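PDB 4H6X: thiazoline oxidase/subtilisin-like protease from Prochloron didemni, which probably cleaves precursor peptides and joins their ends by transamidation during patellamide maturation, acting through a subtilisin-like protease domain. Local coordinates for residues 85-88 against 89-93. Residues are numbered along the deposited sequence; the frame is centred on the assembly and turned at random.
Sequences KGKE and KEEAL
The carbonyl oxygen of G86 accepts the amide of E90, with O and N 3.2 Å apart, and this bond opens the first turn of a helix in which the backbone does the gripping and the charged side chains do little. Two further i to i+4 bonds follow: E91 N reaches K87 O at 3.0 Å and A92 N reaches E88 O at 3.1 Å. Aliphatic carbon packs closely round the carbonyl oxygens of this turn: CB of K89 lies 3.0 Å from K85 O, just before the helix, and CG of E90, anti to its own carbonyl carbon (chi1 -60°), swings back to within 3.3 Å of G86 O. On the loose, solvent-exposed side, K87 folds over, bent at three successive torsions, and crosses E90 at about a right angle; its NZ settles 3.5 Å from CB of E90, not at the carboxylate. E91 offers a similar near miss, its OE2 staying 5.0 Å from K87 NZ, so any attraction here is probably weak, acting across a gap and not through a salt bridge. Replacing E90 with an alanine would probably leave K87 NZ without one of its two nearby negative charges and uncover the G86 carbonyl where CG now lies. The inward-facing part of the helix is different: A92 and L93 rest on I79 of helix 70-82 and L93 also meets F76. The whole illustrates an amphipathic surface helix at its N-terminal end, with G86 as N-cap, peripheral to the parallel-sheet core of the subtilisin-like fold.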
loop_
_atom_site.group_PDB
_atom_site.type_symbol
_atom_site.label_atom_id
_atom_site.label_comp_id
_atom_site.label_asym_id
_atom_site.label_seq_id
_atom_site.Cartn_x
_atom_site.Cartn_y
_atom_site.Cartn_z
ATOM N N LYS A 85 9.629 -8.763 -21.763
ATOM C CA LYS A 85 8.625 -7.701 -21.854
ATOM C C LYS A 85 7.202 -8.163 -22.184
ATOM O O LYS A 85 6.472 -8.611 -21.304
ATOM C CB LYS A 85 9.099 -6.622 -22.835
ATOM C CG LYS A 85 8.750 -5.203 -22.427
ATOM C CD LYS A 85 9.730 -4.661 -21.397
ATOM C CE LYS A 85 9.477 -3.187 -21.130
ATOM N NZ LYS A 85 10.335 -2.680 -20.025
ATOM N N GLY A 86 6.795 -8.025 -23.438
ATOM C CA GLY A 86 5.430 -8.344 -23.824
ATOM C C GLY A 86 5.231 -9.832 -24.009
ATOM O O GLY A 86 5.122 -10.582 -23.035
ATOM N N LYS A 87 5.203 -10.256 -25.267
ATOM C CA LYS A 87 4.945 -11.646 -25.617
ATOM C C LYS A 87 6.079 -12.576 -25.188
ATOM O O LYS A 87 5.827 -13.725 -24.821
ATOM C CB LYS A 87 4.678 -11.775 -27.120
ATOM C CG LYS A 87 3.675 -12.858 -27.500
ATOM C CD LYS A 87 2.230 -12.360 -27.435
ATOM C CE LYS A 87 1.624 -12.472 -26.037
ATOM N NZ LYS A 87 1.534 -13.881 -25.558
ATOM N N GLU A 88 7.317 -12.078 -25.223
ATOM C CA GLU A 88 8.471 -12.850 -24.749
ATOM C C GLU A 88 8.298 -13.254 -23.284
ATOM O O GLU A 88 8.579 -14.397 -22.914
ATOM C CB GLU A 88 9.780 -12.067 -24.909
ATOM C CG GLU A 88 10.267 -11.914 -26.342
ATOM C CD GLU A 88 11.644 -11.270 -26.439
ATOM O OE1 GLU A 88 12.429 -11.343 -25.467
ATOM O OE2 GLU A 88 11.946 -10.694 -27.504
ATOM N N LYS A 89 7.832 -12.312 -22.460
ATOM C CA LYS A 89 7.598 -12.573 -21.042
ATOM C C LYS A 89 6.482 -13.597 -20.851
ATOM O O LYS A 89 6.629 -14.535 -20.065
ATOM C CB LYS A 89 7.288 -11.276 -20.279
ATOM C CG LYS A 89 6.907 -11.486 -18.821
ATOM C CD LYS A 89 6.634 -10.183 -18.081
ATOM C CE LYS A 89 6.105 -10.475 -16.681
ATOM N NZ LYS A 89 5.849 -9.262 -15.844
ATOM N N GLU A 90 5.379 -13.421 -21.580
ATOM C CA GLU A 90 4.225 -14.325 -21.480
ATOM C C GLU A 90 4.591 -15.763 -21.827
ATOM O O GLU A 90 4.186 -16.701 -21.132
ATOM C CB GLU A 90 3.074 -13.852 -22.374
ATOM C CG GLU A 90 2.553 -12.462 -22.037
ATOM C CD GLU A 90 2.227 -12.306 -20.565
ATOM O OE1 GLU A 90 1.336 -13.032 -20.079
ATOM O OE2 GLU A 90 2.874 -11.469 -19.893
ATOM N N GLU A 91 5.369 -15.927 -22.894
ATOM C CA GLU A 91 5.787 -17.259 -23.338
ATOM C C GLU A 91 6.722 -17.926 -22.330
ATOM O O GLU A 91 6.593 -19.119 -22.060
ATOM C CB GLU A 91 6.420 -17.200 -24.734
ATOM C CG GLU A 91 5.403 -17.013 -25.856
ATOM C CD GLU A 91 6.013 -16.497 -27.159
ATOM O OE1 GLU A 91 7.258 -16.456 -27.292
ATOM O OE2 GLU A 91 5.236 -16.127 -28.063
ATOM N N ALA A 92 7.634 -17.145 -21.753
ATOM C CA ALA A 92 8.574 -17.664 -20.765
ATOM C C ALA A 92 7.875 -18.120 -19.481
ATOM O O ALA A 92 8.240 -19.145 -18.918
ATOM C CB ALA A 92 9.635 -16.624 -20.446
ATOM N N LEU A 93 6.881 -17.351 -19.019
ATOM C CA LEU A 93 6.092 -17.713 -17.829
ATOM C C LEU A 93 5.317 -18.990 -18.062
ATOM O O LEU A 93 5.268 -19.874 -17.192
ATOM C CB LEU A 93 5.106 -16.591 -17.458
ATOM C CG LEU A 93 5.715 -15.301 -16.917
ATOM C CD1 LEU A 93 4.722 -14.157 -17.056
ATOM C CD2 LEU A 93 6.169 -15.488 -15.478
#